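Local coordinates for putative Acyl-CoA binding protein (ACBP) (PDB 5H3G), which binds medium- and long-chain acyl-CoA esters with high affinity, binds phosphatidic acid and phosphatidylcholine in vitro, and may take part in phospholipid biosynthesis, at residues A[4-9]-A[73-78]; A[36-41]-A[64-69]; A[49-52]-A[56-59]. All coordinates share one frame; numbering follows the deposited sequence. Where two conformers were deposited one is given.

Contact 1 (A[4-9]-A[73-78]); sequences MGLQED and EAMSDY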
# COMPACT_ATOMS: atom_id res chain seq x y z
N MET A 4 -17.40 6.32 6.56
CA MET A 4 -17.46 5.15 7.44
C MET A 4 -17.27 3.86 6.66
O MET A 4 -16.44 3.02 7.02
CB MET A 4 -18.80 5.15 8.19
CG MET A 4 -18.92 4.08 9.26
SD MET A 4 -20.50 4.18 10.14
CE MET A 4 -21.64 3.79 8.81
N GLY A 5 -18.03 3.68 5.57
CA GLY A 5 -17.94 2.44 4.81
C GLY A 5 -16.55 2.22 4.24
O GLY A 5 -16.04 1.10 4.23
N LEU A 6 -15.91 3.29 3.77
CA LEU A 6 -14.55 3.17 3.26
C LEU A 6 -13.56 2.82 4.35
O LEU A 6 -12.67 1.99 4.13
CB LEU A 6 -14.14 4.47 2.58
CG LEU A 6 -12.71 4.39 2.05
CD1 LEU A 6 -12.68 3.40 0.91
CD2 LEU A 6 -12.22 5.75 1.63
N GLN A 7 -13.66 3.46 5.52
CA GLN A 7 -12.75 3.14 6.62
C GLN A 7 -12.89 1.68 7.03
O GLN A 7 -11.89 1.00 7.31
CB GLN A 7 -13.01 4.06 7.81
CG GLN A 7 -12.11 3.81 9.00
CD GLN A 7 -10.77 4.51 8.89
OE1 GLN A 7 -10.70 5.66 8.46
NE2 GLN A 7 -9.70 3.82 9.28
N GLU A 8 -14.13 1.18 7.07
CA GLU A 8 -14.36 -0.23 7.39
C GLU A 8 -13.72 -1.13 6.35
O GLU A 8 -13.00 -2.08 6.68
CB GLU A 8 -15.86 -0.50 7.49
CG GLU A 8 -16.56 0.27 8.61
CD GLU A 8 -18.08 0.11 8.61
OE1 GLU A 8 -18.64 -0.39 7.60
OE2 GLU A 8 -18.72 0.49 9.61
N ASP A 9 -13.98 -0.84 5.07
CA ASP A 9 -13.36 -1.58 3.97
C ASP A 9 -11.85 -1.57 4.09
O ASP A 9 -11.19 -2.59 3.86
CB ASP A 9 -13.75 -0.97 2.62
CG ASP A 9 -15.16 -1.32 2.20
OD1 ASP A 9 -15.80 -2.17 2.83
OD2 ASP A 9 -15.62 -0.72 1.20
N GLU A 73 -8.83 8.99 -0.81
CA GLU A 73 -8.28 8.52 -2.09
C GLU A 73 -7.30 7.37 -1.88
O GLU A 73 -7.34 6.37 -2.62
CB GLU A 73 -7.56 9.65 -2.83
CG GLU A 73 -8.48 10.62 -3.56
CD GLU A 73 -7.75 11.82 -4.16
OE1 GLU A 73 -6.67 12.21 -3.65
OE2 GLU A 73 -8.26 12.40 -5.13
N ALA A 74 -6.37 7.52 -0.93
CA ALA A 74 -5.32 6.51 -0.77
C ALA A 74 -5.88 5.23 -0.18
O ALA A 74 -5.46 4.13 -0.57
CB ALA A 74 -4.19 7.06 0.09
N MET A 75 -6.81 5.34 0.78
CA MET A 75 -7.54 4.17 1.25
C MET A 75 -8.22 3.47 0.09
O MET A 75 -8.18 2.24 -0.03
CB MET A 75 -8.61 4.55 2.28
CG MET A 75 -8.12 4.73 3.70
SD MET A 75 -9.48 4.95 4.87
CE MET A 75 -8.54 4.89 6.38
N SER A 76 -8.85 4.27 -0.78
CA SER A 76 -9.48 3.78 -1.99
C SER A 76 -8.52 2.96 -2.83
O SER A 76 -8.81 1.81 -3.21
CB SER A 76 -9.99 4.98 -2.81
OG SER A 76 -10.77 5.82 -2.00
N ASP A 77 -7.39 3.56 -3.19
CA ASP A 77 -6.44 2.88 -4.06
C ASP A 77 -5.89 1.64 -3.39
O ASP A 77 -5.77 0.60 -4.03
CB ASP A 77 -5.31 3.82 -4.43
CG ASP A 77 -5.77 4.94 -5.30
OD1 ASP A 77 -6.70 4.70 -6.09
OD2 ASP A 77 -5.21 6.04 -5.17
N TYR A 78 -5.52 1.75 -2.11
CA TYR A 78 -5.00 0.60 -1.39
C TYR A 78 -5.97 -0.57 -1.50
O TYR A 78 -5.57 -1.70 -1.82
CB TYR A 78 -4.75 0.97 0.09
CG TYR A 78 -4.32 -0.22 0.91
CD1 TYR A 78 -2.98 -0.58 0.98
CD2 TYR A 78 -5.25 -1.00 1.58
CE1 TYR A 78 -2.58 -1.70 1.73
CE2 TYR A 78 -4.86 -2.12 2.32
CZ TYR A 78 -3.53 -2.46 2.38
OH TYR A 78 -3.14 -3.58 3.09
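In the all-helical fold of the acyl-CoA-binding proteins, the first and last helices meet where Leu6 of helix 4-17 packs on Met75 and Ser76 of helix 71-92. The local axes come within 9.8 Å and run broadly alike, at 45° to each other, so side chains, not backbones, fill the gap. Leu6 faces the other helix. With CG anti to its own nitrogen (chi1 179°), the branch reaches straight across, and its CD2 methyl settles on the flank of Met75, 3.9 Å from CB of that residue. CG of Leu6 lies a little farther from the same CB. The same CD2 of Leu6 also sits 3.9 Å from OG of Ser76, a plain van der Waals touch at the outer side of the seam, and Glu72 and Ile79 of helix 71-92 add further contacts to Leu6. Met75 is buried and works on two fronts. Its chain leaves with CG beside the backbone nitrogen and then runs out extended, which carries the thioether past Leu6 to the backbone of Gln7. Phe10 and Ala39 also touch Met75, which places it between helices 4-17 and 26-41. Gln7 was deposited in two conformers, so its terminal amide says little about the packing; in the one described, NE2 is hydrogen-bonded to Glu11, one helical turn farther on. Two residues after Ser76 comes Tyr78, a residue that probably contacts acyl-CoA by analogy with relatives; its ring meets that of Phe10 with planes at about 60°. The contact thus joins the first turns of helix 4-17 to the early turns of helix 71-92, mainly through Leu6 and Met75, and the SD of Met75 stops 4.1 Å from CA of Gln7.

Contact 2 (A[36-41]-A[64-69]); sequences YKQATV and KAVEGK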
# COMPACT_ATOMS: atom_id res chain seq x y z
N TYR A 36 -0.47 2.39 1.78
CA TYR A 36 -0.82 2.25 3.18
C TYR A 36 -0.29 3.42 4.00
O TYR A 36 -1.01 3.97 4.84
CB TYR A 36 -0.26 0.93 3.73
CG TYR A 36 -0.73 0.65 5.13
CD1 TYR A 36 -1.94 0.02 5.36
CD2 TYR A 36 0.03 1.03 6.23
CE1 TYR A 36 -2.38 -0.25 6.65
CE2 TYR A 36 -0.40 0.78 7.52
CZ TYR A 36 -1.61 0.13 7.73
OH TYR A 36 -2.05 -0.13 9.01
N LYS A 37 0.97 3.80 3.78
CA LYS A 37 1.50 5.00 4.41
C LYS A 37 0.64 6.22 4.10
O LYS A 37 0.23 6.96 4.99
CB LYS A 37 2.94 5.23 3.96
CG LYS A 37 3.92 4.13 4.38
CD LYS A 37 3.95 3.97 5.89
CE LYS A 37 4.35 5.25 6.62
NZ LYS A 37 4.71 4.93 8.04
N GLN A 38 0.40 6.46 2.81
CA GLN A 38 -0.37 7.64 2.41
C GLN A 38 -1.76 7.64 3.03
O GLN A 38 -2.24 8.67 3.50
CB GLN A 38 -0.46 7.69 0.89
CG GLN A 38 -1.05 9.01 0.40
CD GLN A 38 -0.11 10.18 0.64
OE1 GLN A 38 1.10 10.02 0.82
NE2 GLN A 38 -0.68 11.39 0.64
N ALA A 39 -2.41 6.47 3.06
CA ALA A 39 -3.77 6.35 3.57
C ALA A 39 -3.86 6.65 5.06
O ALA A 39 -4.82 7.28 5.52
CB ALA A 39 -4.30 4.95 3.29
N THR A 40 -2.87 6.21 5.84
CA THR A 40 -2.95 6.32 7.28
C THR A 40 -2.29 7.58 7.83
O THR A 40 -2.84 8.20 8.74
CB THR A 40 -2.32 5.09 7.94
OG1 THR A 40 -0.98 4.93 7.48
CG2 THR A 40 -3.11 3.83 7.60
N VAL A 41 -1.14 7.99 7.30
CA VAL A 41 -0.41 9.12 7.89
C VAL A 41 -0.22 10.27 6.91
O VAL A 41 0.32 11.32 7.31
CB VAL A 41 0.94 8.69 8.49
CG1 VAL A 41 0.71 7.72 9.64
CG2 VAL A 41 1.84 8.06 7.44
N LYS A 64 6.49 8.50 -1.64
CA LYS A 64 6.57 9.77 -2.35
C LYS A 64 5.70 9.78 -3.60
O LYS A 64 5.09 10.80 -3.95
CB LYS A 64 8.04 10.05 -2.70
CG LYS A 64 8.30 11.33 -3.49
CD LYS A 64 7.86 12.57 -2.75
CE LYS A 64 8.29 13.83 -3.50
NZ LYS A 64 8.01 15.08 -2.73
N ALA A 65 5.61 8.63 -4.28
CA ALA A 65 4.91 8.56 -5.55
C ALA A 65 3.41 8.81 -5.42
O ALA A 65 2.77 9.18 -6.42
CB ALA A 65 5.14 7.20 -6.21
N VAL A 66 2.82 8.63 -4.25
CA VAL A 66 1.39 8.85 -4.07
C VAL A 66 1.13 10.09 -3.24
O VAL A 66 0.03 10.28 -2.71
CB VAL A 66 0.71 7.60 -3.49
CG1 VAL A 66 0.70 6.49 -4.51
CG2 VAL A 66 1.45 7.13 -2.22
N GLU A 67 2.14 10.96 -3.10
CA GLU A 67 1.96 12.22 -2.40
C GLU A 67 0.80 13.02 -2.99
O GLU A 67 0.58 13.02 -4.21
CB GLU A 67 3.24 13.04 -2.46
CG GLU A 67 3.22 14.26 -1.56
CD GLU A 67 4.59 14.88 -1.34
OE1 GLU A 67 5.46 14.75 -2.22
OE2 GLU A 67 4.80 15.50 -0.27
N GLY A 68 0.04 13.68 -2.12
CA GLY A 68 -1.09 14.49 -2.52
C GLY A 68 -2.45 13.82 -2.45
O GLY A 68 -3.46 14.50 -2.66
N LYS A 69 -2.52 12.51 -2.18
CA LYS A 69 -3.81 11.85 -2.15
C LYS A 69 -4.47 12.03 -0.78
O LYS A 69 -3.82 11.86 0.25
CB LYS A 69 -3.67 10.36 -2.47
CG LYS A 69 -3.08 10.03 -3.84
CD LYS A 69 -3.18 8.52 -4.09
CE LYS A 69 -2.65 8.12 -5.45
NZ LYS A 69 -3.56 8.49 -6.57
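Gln38, on the last turns of helix 26-41, pushes its whole side chain against Val66 and Lys69 in the loop that leads into helix 71-92. Its CB starts on an apolar note, 3.7 Å from the CG2 methyl of Val66. CG, anti to the backbone nitrogen (chi1 -171°), points toward the loop and faces both the carbonyl oxygen of Val66 and CB of Lys69, the latter 4.1 Å from CG of Gln38. A bend at chi2 (69°) then turns the amide along the loop backbone: CD lies 3.4 Å from O of Val66, and OE1 comes to rest 4.0 Å from CA of Glu67. At the tip, NE2 of Gln38 donates to O of Lys69 over 3.2 Å. The bond is almost straight, with 175° at the hydrogen; it arrives in the carbonyl plane on a lone pair, and the acceptor lies in the plane of the donor amide. NE2 also bonds to OD1 of Asp43, which in turn accepts from Gly68 N, so two partners fix the rotation of the amide. The loop is shaped to receive it by a type I turn, Lys64 to Glu67, followed by a type II turn, Val66 to Lys69. Gly68 takes the positive phi of the second turn, where a CB would press on the carbonyl of Glu67. A salt bridge of 2.6 Å from Lys64 NZ to Glu67 OE1 braces the first turn, using the syn side of the carboxylate. Trp63 of helix 57-64 and Ala74 of helix 71-92 also touch Gln38, so the buried amide stands where the end of helix 26-41 meets the link between the two helices that follow.

Contact 3 (A[49-52]-A[56-59]); sequences PGIF and DRAK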
# COMPACT_ATOMS: atom_id res chain seq x y z
N PRO A 49 15.90 9.02 1.02
CA PRO A 49 17.12 8.39 1.51
C PRO A 49 18.17 8.33 0.41
O PRO A 49 17.86 8.07 -0.76
CB PRO A 49 16.66 6.98 1.92
CG PRO A 49 15.17 7.09 2.08
CD PRO A 49 14.74 8.11 1.07
N GLY A 50 19.42 8.58 0.78
CA GLY A 50 20.51 8.43 -0.16
C GLY A 50 20.64 7.00 -0.65
O GLY A 50 20.14 6.05 -0.05
N ILE A 51 21.34 6.85 -1.78
CA ILE A 51 21.52 5.53 -2.39
C ILE A 51 22.13 4.54 -1.40
O ILE A 51 21.74 3.37 -1.34
CB ILE A 51 22.39 5.64 -3.66
CG1 ILE A 51 21.65 6.43 -4.74
CG2 ILE A 51 22.74 4.26 -4.20
CD1 ILE A 51 22.42 6.54 -6.02
N PHE A 52 23.11 5.00 -0.62
CA PHE A 52 23.84 4.11 0.26
C PHE A 52 23.36 4.20 1.70
O PHE A 52 24.03 3.68 2.59
CB PHE A 52 25.34 4.39 0.15
CG PHE A 52 25.80 4.45 -1.26
CD1 PHE A 52 25.96 3.29 -2.00
CD2 PHE A 52 26.01 5.66 -1.89
CE1 PHE A 52 26.34 3.34 -3.31
CE2 PHE A 52 26.40 5.71 -3.21
CZ PHE A 52 26.58 4.55 -3.92
N ASP A 56 15.44 2.58 3.63
CA ASP A 56 15.04 1.91 2.39
C ASP A 56 14.56 2.95 1.37
O ASP A 56 13.47 3.50 1.52
CB ASP A 56 13.94 0.90 2.73
CG ASP A 56 13.56 -0.00 1.56
OD1 ASP A 56 13.42 0.47 0.43
OD2 ASP A 56 13.35 -1.21 1.81
N ARG A 57 15.37 3.22 0.34
CA ARG A 57 14.98 4.21 -0.66
C ARG A 57 13.76 3.75 -1.46
O ARG A 57 12.89 4.56 -1.80
CB ARG A 57 16.15 4.53 -1.60
CG ARG A 57 15.77 5.35 -2.85
CD ARG A 57 16.98 5.72 -3.73
NE ARG A 57 17.59 6.97 -3.29
CZ ARG A 57 18.25 7.81 -4.09
NH1 ARG A 57 18.40 7.55 -5.38
NH2 ARG A 57 18.76 8.92 -3.59
N ALA A 58 13.67 2.45 -1.77
CA ALA A 58 12.54 1.96 -2.56
C ALA A 58 11.21 2.20 -1.85
O ALA A 58 10.23 2.61 -2.49
CB ALA A 58 12.72 0.47 -2.87
N LYS A 59 11.14 1.93 -0.55
CA LYS A 59 9.92 2.19 0.21
C LYS A 59 9.60 3.68 0.23
O LYS A 59 8.45 4.08 0.00
CB LYS A 59 10.06 1.66 1.64
CG LYS A 59 9.90 0.16 1.76
CD LYS A 59 10.01 -0.31 3.22
CE LYS A 59 9.50 -1.73 3.37
NZ LYS A 59 9.67 -2.26 4.76
O HOH W 1 18.80 3.59 0.48
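Arg57 holds the carbonyl oxygen of Pro49 side-on, with NE and NH2 of one guanidinium both donating to that single atom. The NE bond is the shorter, 2.8 Å to O of Pro49, and comes nearly along the C=O axis. NH2 of Arg57 reaches the same O of Pro49 at 3.1 Å with a more bent N-H angle of 137°. The oxygen lies close to the guanidinium plane for both. A bend at chi3 (-88°) swings the otherwise extended arginine chain back over the loop to make this grip. With the rim of the group engaged, one face is left to Ile51, whose CG1 packs off-centre above it, 3.5 Å from NH1 of Arg57. The CG2 branch of Ile51 instead sits over the centre of the Phe52 ring. CG of Pro49 lies 4.0 Å from CA of Arg57, so the ring rests against the start of the helix. The next carbonyl, O of Gly50, is 2.9 Å from a water to which it is hydrogen-bonded; the same water makes a weak bond with N of Arg57, linking loop and helix a second time. NH1 of Arg57 comes near Arg48, a like charge. An alanine in place of Arg57 would probably leave the Pro49 carbonyl without both donors and Ile51 without the flat surface it packs on, with less to hold the loop against the helix. Asp56 caps the start of helix 57-64 as its N-cap residue: its OD1 accepts from N of Lys59 at 2.9 Å, approached from above the carboxylate plane. This capping bond opens the helix whose Lys59 probably binds acyl-CoA, as in related ACBPs.

The contacts nest like brackets along the chain: contact 3 lies inside the loop closed by contact 2, and contact 2 inside that closed by contact 1. Contacts 1 and 2 are neighbours, their centres 13 Å apart, and they touch directly where Ala74 and Met75 of helix 71-92 pack on Gln38 and Ala39 of helix 26-41. Contact 3 stands apart, 17 Å from contact 2 and 28 Å from contact 1 between centres, on the opposite side of the chain's centre from contact 1. Together they involve all four helices, and contain Tyr36, Lys37, Lys59 and Tyr78, residues probably used to bind acyl-CoA.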